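Local coordinates for Udp-n-acetylglucosamine pyrophosphorylase (Trypanosoma brucei, PDB 4BQH), which probably catalyses the formation of UDP-N-acetylglucosamine and diphosphate from UTP and N-acetylglucosamine 1-phosphate, and here carries a bound oxindole inhibitor, at residues H22-T25 / A26-G30; V428-D431 / D432-P436; D441-A444 / S445-A449. All coordinates share one frame; numbering follows the deposited sequence.

Contact 1: H22-T25 / A26-G30; sequences HILT and ALEHG
Thr25 O accepts from His29 N at 2.8 Å, the shortest of the backbone bonds between 22-25 and 26-30 of helix 21-29. The donor stands nearly along the C=O axis, and Glu28 N adds a second, weak bond to the same oxygen. Glu28 N gives its better bond to Leu24 O (3.0 Å), although that N-H is well off straight, at 139°. Upstream the pairing is regular: Leu27 N binds Ile23 O at 2.9 Å with an N-H...O angle of 167°, and Ala26 N reaches His22 O at 3.2 Å. Gly30 N continues the series by bonding to Ala26 O. Two side-chain polar atoms have partners outside the two segments: Thr25 OG1 turns back to Asp21 O, and His22 NE2 bonds to Ile223 O. With CG on the side away from the backbone N (chi1 -172°), Leu24 crosses the extended Glu28 chain at a slant, with Glu28 OE2 3.7 Å from Leu24 CD1. The CB of Glu28 sits over the centre of one face of the His29 ring, 3.7 Å above its plane. On the buried side Ile23 CG2 and Leu27 CD1 approach to 4.3 Å, and this face packs on helices 7-15 and 32-44. The helix is thus amphipathic: Ile23 and Leu27 are held between its neighbours, while Thr25 and His29 face outward. The chemistry implies a turn fixed mainly by its own amides, with apolar side chains joining it to the adjoining helices of the N-terminal region.

Contact 2: V428-D431 / D432-P436; sequences VDRD and DEFGP
Arg430 O is gripped by two backbone donors at the end of a short, weakly bonded helical turn. Phe434 N lies in its carbonyl plane at 2.9 Å, with the N-H bent to 139°. Glu433 N comes from above that plane at 3.0 Å, its N-H nearly straight at 164°. One residue earlier, Asp432 N binds Asp429 O at 2.9 Å, again from above the carbonyl plane. Since the donors of Asp432 and Glu433 reach three residues back, the turn is wound tightly, as in a 3-10 helix. The side chains of Arg430 and Phe434 run alongside each other, pointing the same way; each has CG opposite its backbone N. This sets Arg430 CG at the ring edge, 4.0 Å from Phe434 CD2, while the guanidinium plane is steeply inclined to the ring. Pro436 CD covers one ring face, 3.8 Å above its centre. On another side of the turn Val428 CG2 packs against Glu433 CG at 3.7 Å, the two chains crossing at about a right angle. Two like charges also meet, Asp429 OD2 and Asp432 OD2 being 3.5 Å apart. Arg91 offsets this by a salt bridge to Asp429 and a weak, long ion pair to Asp432, whose OD1 is bridged to Arg461. Glu433 is paired with Lys307 on strand 304-309, and Arg430 with Glu316. The acidic cluster is therefore probably stabilised by surrounding basic groups, which tie this turn, following strand 423-427, to the sheet and to helix 448-471.

Contact 3: D441-A444 / S445-A449; sequences DGAA and SDTPA
Asp441 OD1 takes the amide of Ala449 on its syn lone pair, with Ala449 N at 2.9 Å and an N-H...O angle of 155°. Around this bond the packing is close. The same oxygen lies 3.3 Å from Pro448 CD and equally near Ala449 CB; the carboxylate crosses the proline ring at a slant, OD1 nearest at CD and both oxygens near CB and CG. Pro448 is buried, its other neighbours being Phe136 and Val437. Thr447 CB adds a further contact with Asp441 OD1. Thr447, also buried, occupies the N-cap of helix 448-471: its OG1, placed between the backbone N and the carbonyl carbon (chi1 69°), caps Asp450 N. Asp441 thus reaches back from the preceding loop to satisfy Ala449 N, an amide in the first turn, while the cap residue deals with the next one. Helix N-termini commonly gather such acceptors, and the carboxylate may also interact favourably with the helix dipole. Away from the cap the contact is looser, and the residues from Asp441 to Ala444 lie exposed. The methyl of Thr447, CG2, meets Ala443 CB only at 4.0 Å and lies 3.6 Å from Ala443 O. Gly442, with a positive phi of 101°, takes a backbone conformation suited to glycine. A water links the loop to the cap, bound to Thr447 OG1 at 2.9 Å, donating to Asp441 OD1 at 3.3 Å and weakly accepting from Gly442 N.

How the contacts relate
The contacts come in series along the chain. The centre of contact 1, on helix 21-29, lies about 37 Å from the centre of the chain, on the opposite side from contact 2. Its nearest atoms are about 34 Å from either of the other contacts, so it is local to the N-terminal helices. Contacts 2 and 3 are neighbours, centres about 16 Å apart, and touch where Pro436 O meets Asp446 CB at 3.6 Å. Contact 2 follows strand 423-427 of the mixed sheet; contact 3 leads into helix 448-471, which also packs on contact 2. They are consecutive steps of one connection, carrying the chain from the sheet to that long helix within the uridylyltransferase family region.

Contact 1: H22-T25 / A26-G30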
loop_
_atom_site.group_PDB
_atom_site.type_symbol
_atom_site.label_atom_id
_atom_site.label_comp_id
_atom_site.label_asym_id
_atom_site.label_seq_id
_atom_site.Cartn_x
_atom_site.Cartn_y
_atom_site.Cartn_z
ATOM N N HIS A 22 -12.793 -27.478 -20.055
ATOM C CA HIS A 22 -12.688 -28.421 -18.931
ATOM C C HIS A 22 -13.301 -27.865 -17.655
ATOM O O HIS A 22 -13.856 -28.608 -16.847
ATOM C CB HIS A 22 -11.245 -28.879 -18.736
ATOM C CG HIS A 22 -10.284 -27.754 -18.403
ATOM N ND1 HIS A 22 -10.015 -26.747 -19.266
ATOM C CD2 HIS A 22 -9.541 -27.492 -17.243
ATOM C CE1 HIS A 22 -9.141 -25.887 -18.688
ATOM N NE2 HIS A 22 -8.847 -26.351 -17.456
ATOM N N ILE A 23 -13.249 -26.541 -17.478
ATOM C CA ILE A 23 -13.893 -25.898 -16.332
ATOM C C ILE A 23 -15.413 -25.875 -16.522
ATOM O O ILE A 23 -16.172 -26.101 -15.584
ATOM C CB ILE A 23 -13.365 -24.463 -16.133
ATOM C CG1 ILE A 23 -11.832 -24.499 -15.970
ATOM C CG2 ILE A 23 -14.031 -23.785 -14.944
ATOM C CD1 ILE A 23 -11.230 -23.166 -15.613
ATOM N N LEU A 24 -15.843 -25.566 -17.742
ATOM C CA LEU A 24 -17.258 -25.501 -18.070
ATOM C C LEU A 24 -17.870 -26.866 -17.790
ATOM O O LEU A 24 -18.913 -26.956 -17.158
ATOM C CB LEU A 24 -17.443 -25.097 -19.536
ATOM C CG LEU A 24 -18.853 -24.786 -20.024
ATOM C CD1 LEU A 24 -19.504 -23.697 -19.181
ATOM C CD2 LEU A 24 -18.780 -24.384 -21.488
ATOM N N THR A 25 -17.161 -27.916 -18.198
ATOM C CA THR A 25 -17.543 -29.322 -17.949
ATOM C C THR A 25 -17.727 -29.618 -16.462
ATOM O O THR A 25 -18.752 -30.199 -16.048
ATOM C CB THR A 25 -16.479 -30.273 -18.548
ATOM O OG1 THR A 25 -16.515 -30.160 -19.971
ATOM C CG2 THR A 25 -16.719 -31.741 -18.161
ATOM N N ALA A 26 -16.738 -29.224 -15.660
ATOM C CA ALA A 26 -16.833 -29.373 -14.216
ATOM C C ALA A 26 -18.085 -28.647 -13.682
ATOM O O ALA A 26 -18.872 -29.238 -12.943
ATOM C CB ALA A 26 -15.556 -28.897 -13.541
ATOM N N LEU A 27 -18.317 -27.399 -14.099
ATOM C CA LEU A 27 -19.515 -26.652 -13.654
ATOM C C LEU A 27 -20.877 -27.267 -14.039
ATOM O O LEU A 27 -21.861 -27.117 -13.301
ATOM C CB LEU A 27 -19.493 -25.216 -14.169
ATOM C CG LEU A 27 -18.448 -24.287 -13.558
ATOM C CD1 LEU A 27 -18.277 -23.058 -14.442
ATOM C CD2 LEU A 27 -18.823 -23.899 -12.130
ATOM N N GLU A 28 -20.930 -27.909 -15.203
ATOM C CA GLU A 28 -22.188 -28.451 -15.732
ATOM C C GLU A 28 -22.435 -29.898 -15.317
ATOM O O GLU A 28 -23.585 -30.279 -15.074
ATOM C CB GLU A 28 -22.223 -28.352 -17.256
ATOM C CG GLU A 28 -22.411 -26.946 -17.799
ATOM C CD GLU A 28 -22.179 -26.870 -19.297
ATOM O OE1 GLU A 28 -21.768 -27.890 -19.893
ATOM O OE2 GLU A 28 -22.414 -25.790 -19.882
ATOM N N HIS A 29 -21.363 -30.689 -15.236
ATOM C CA HIS A 29 -21.464 -32.140 -15.057
ATOM C C HIS A 29 -20.638 -32.697 -13.933
ATOM O O HIS A 29 -20.488 -33.907 -13.818
ATOM C CB HIS A 29 -21.108 -32.869 -16.356
ATOM C CG HIS A 29 -21.820 -32.330 -17.573
ATOM N ND1 HIS A 29 -23.161 -32.378 -17.711
ATOM C CD2 HIS A 29 -21.328 -31.710 -18.722
ATOM C CE1 HIS A 29 -23.512 -31.816 -18.886
ATOM N NE2 HIS A 29 -22.389 -31.408 -19.504
ATOM N N GLY A 30 -20.088 -31.837 -13.086
ATOM C CA GLY A 30 -19.373 -32.315 -11.900
ATOM C C GLY A 30 -20.335 -32.718 -10.791
ATOM O O GLY A 30 -21.549 -32.575 -10.933
#

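Contact 2: V428-D431 / D432-P436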
loop_
_atom_site.group_PDB
_atom_site.type_symbol
_atom_site.label_atom_id
_atom_site.label_comp_id
_atom_site.label_asym_id
_atom_site.label_seq_id
_atom_site.Cartn_x
_atom_site.Cartn_y
_atom_site.Cartn_z
ATOM N N VAL A 428 12.317 9.576 -0.543
ATOM C CA VAL A 428 12.149 9.714 0.907
ATOM C C VAL A 428 13.200 8.887 1.660
ATOM O O VAL A 428 13.891 8.057 1.080
ATOM C CB VAL A 428 10.717 9.331 1.390
ATOM C CG1 VAL A 428 9.666 10.235 0.760
ATOM C CG2 VAL A 428 10.394 7.852 1.116
ATOM N N ASP A 429 13.270 9.140 2.964
ATOM C CA ASP A 429 14.188 8.516 3.885
ATOM C C ASP A 429 13.670 7.119 4.265
ATOM O O ASP A 429 12.682 7.007 4.985
ATOM C CB ASP A 429 14.243 9.449 5.115
ATOM C CG ASP A 429 15.449 9.224 5.988
ATOM O OD1 ASP A 429 15.800 8.042 6.228
ATOM O OD2 ASP A 429 16.014 10.265 6.465
ATOM N N ARG A 430 14.354 6.064 3.823
ATOM C CA ARG A 430 13.858 4.692 3.982
ATOM C C ARG A 430 13.570 4.377 5.444
ATOM O O ARG A 430 12.554 3.791 5.784
ATOM C CB ARG A 430 14.861 3.669 3.417
ATOM C CG ARG A 430 14.370 2.223 3.520
ATOM C CD ARG A 430 15.475 1.231 3.167
ATOM N NE ARG A 430 15.953 1.411 1.797
ATOM C CZ ARG A 430 15.947 0.460 0.853
ATOM N NH1 ARG A 430 15.462 -0.753 1.102
ATOM N NH2 ARG A 430 16.428 0.737 -0.356
ATOM N N ASP A 431 14.485 4.795 6.303
ATOM C CA ASP A 431 14.373 4.434 7.698
ATOM C C ASP A 431 13.241 5.166 8.420
ATOM O O ASP A 431 12.914 4.800 9.546
ATOM C CB ASP A 431 15.723 4.600 8.390
ATOM C CG ASP A 431 16.724 3.518 7.980
ATOM O OD1 ASP A 431 16.478 2.741 7.037
ATOM O OD2 ASP A 431 17.771 3.431 8.624
ATOM N N ASP A 432 12.633 6.160 7.768
ATOM C CA ASP A 432 11.474 6.857 8.313
ATOM C C ASP A 432 10.158 6.347 7.700
ATOM O O ASP A 432 9.074 6.632 8.225
ATOM C CB ASP A 432 11.581 8.378 8.055
ATOM C CG ASP A 432 12.674 9.052 8.880
ATOM O OD1 ASP A 432 13.062 8.515 9.952
ATOM O OD2 ASP A 432 13.122 10.148 8.463
ATOM N N GLU A 433 10.251 5.598 6.601
ATOM C CA GLU A 433 9.115 5.427 5.713
ATOM C C GLU A 433 8.836 3.985 5.291
ATOM O O GLU A 433 7.764 3.705 4.803
ATOM C CB GLU A 433 9.330 6.280 4.451
ATOM C CG GLU A 433 9.339 7.790 4.676
ATOM C CD GLU A 433 7.985 8.442 4.424
ATOM O OE1 GLU A 433 7.156 7.848 3.733
ATOM O OE2 GLU A 433 7.765 9.571 4.905
ATOM N N PHE A 434 9.787 3.072 5.483
ATOM C CA PHE A 434 9.653 1.748 4.887
ATOM C C PHE A 434 10.270 0.671 5.780
ATOM O O PHE A 434 11.489 0.541 5.817
ATOM C CB PHE A 434 10.331 1.773 3.497
ATOM C CG PHE A 434 10.252 0.466 2.729
ATOM C CD1 PHE A 434 9.033 -0.028 2.277
ATOM C CD2 PHE A 434 11.416 -0.253 2.452
ATOM C CE1 PHE A 434 8.976 -1.240 1.590
ATOM C CE2 PHE A 434 11.380 -1.443 1.730
ATOM C CZ PHE A 434 10.157 -1.933 1.286
ATOM N N GLY A 435 9.401 -0.102 6.445
ATOM C CA GLY A 435 9.773 -1.200 7.374
ATOM C C GLY A 435 8.783 -2.337 7.155
ATOM O O GLY A 435 7.845 -2.531 7.949
ATOM N N PRO A 436 8.955 -3.073 6.054
ATOM C CA PRO A 436 8.020 -4.131 5.691
ATOM C C PRO A 436 8.181 -5.342 6.604
ATOM O O PRO A 436 9.298 -5.792 6.866
ATOM C CB PRO A 436 8.401 -4.460 4.236
ATOM C CG PRO A 436 9.821 -4.081 4.133
ATOM C CD PRO A 436 10.064 -2.945 5.091
#

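Contact 3: D441-A444 / S445-A449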
loop_
_atom_site.group_PDB
_atom_site.type_symbol
_atom_site.label_atom_id
_atom_site.label_comp_id
_atom_site.label_asym_id
_atom_site.label_seq_id
_atom_site.Cartn_x
_atom_site.Cartn_y
_atom_site.Cartn_z
ATOM N N ASP A 441 10.586 -13.697 12.497
ATOM C CA ASP A 441 11.755 -13.268 13.278
ATOM C C ASP A 441 12.826 -14.360 13.187
ATOM O O ASP A 441 12.515 -15.544 13.196
ATOM C CB ASP A 441 11.393 -12.978 14.749
ATOM C CG ASP A 441 10.929 -11.528 14.985
ATOM O OD1 ASP A 441 11.444 -10.596 14.335
ATOM O OD2 ASP A 441 10.050 -11.325 15.846
ATOM N N GLY A 442 14.081 -13.953 13.065
ATOM C CA GLY A 442 15.162 -14.910 12.879
ATOM C C GLY A 442 15.615 -15.017 11.440
ATOM O O GLY A 442 16.667 -15.582 11.167
ATOM N N ALA A 443 14.839 -14.462 10.508
ATOM C CA ALA A 443 15.243 -14.430 9.100
ATOM C C ALA A 443 16.231 -13.306 8.840
ATOM O O ALA A 443 16.485 -12.468 9.721
ATOM C CB ALA A 443 14.022 -14.303 8.185
ATOM N N ALA A 444 16.764 -13.273 7.624
ATOM C CA ALA A 444 17.841 -12.339 7.252
ATOM C C ALA A 444 17.433 -10.878 7.040
ATOM O O ALA A 444 18.282 -9.982 7.082
ATOM C CB ALA A 444 18.576 -12.853 6.020
ATOM N N SER A 445 16.146 -10.625 6.823
ATOM C CA SER A 445 15.694 -9.279 6.511
ATOM C C SER A 445 14.178 -9.193 6.618
ATOM O O SER A 445 13.501 -10.219 6.667
ATOM C CB SER A 445 16.096 -8.910 5.085
ATOM O OG SER A 445 15.266 -9.605 4.163
ATOM N N ASP A 446 13.657 -7.959 6.646
ATOM C CA ASP A 446 12.208 -7.721 6.644
ATOM C C ASP A 446 11.450 -8.492 7.737
ATOM O O ASP A 446 10.333 -8.974 7.520
ATOM C CB ASP A 446 11.587 -8.040 5.265
ATOM C CG ASP A 446 12.114 -7.155 4.147
ATOM O OD1 ASP A 446 12.776 -6.124 4.412
ATOM O OD2 ASP A 446 11.864 -7.508 2.966
ATOM N N THR A 447 12.047 -8.598 8.921
ATOM C CA THR A 447 11.387 -9.251 10.048
ATOM C C THR A 447 10.658 -8.203 10.924
ATOM O O THR A 447 10.943 -7.003 10.813
ATOM C CB THR A 447 12.405 -9.963 10.953
ATOM O OG1 THR A 447 13.189 -8.975 11.621
ATOM C CG2 THR A 447 13.322 -10.891 10.142
ATOM N N PRO A 448 9.731 -8.659 11.790
ATOM C CA PRO A 448 9.090 -7.737 12.732
ATOM C C PRO A 448 10.123 -7.004 13.576
ATOM O O PRO A 448 10.014 -5.812 13.752
ATOM C CB PRO A 448 8.202 -8.664 13.586
ATOM C CG PRO A 448 7.894 -9.800 12.668
ATOM C CD PRO A 448 9.184 -10.023 11.930
ATOM N N ALA A 449 11.155 -7.707 14.066
ATOM C CA ALA A 449 12.154 -7.033 14.876
ATOM C C ALA A 449 12.895 -5.946 14.124
ATOM O O ALA A 449 13.273 -4.941 14.721
ATOM C CB ALA A 449 13.144 -8.051 15.456
HETATM O O HOH W 1 14.607 -10.644 13.471
#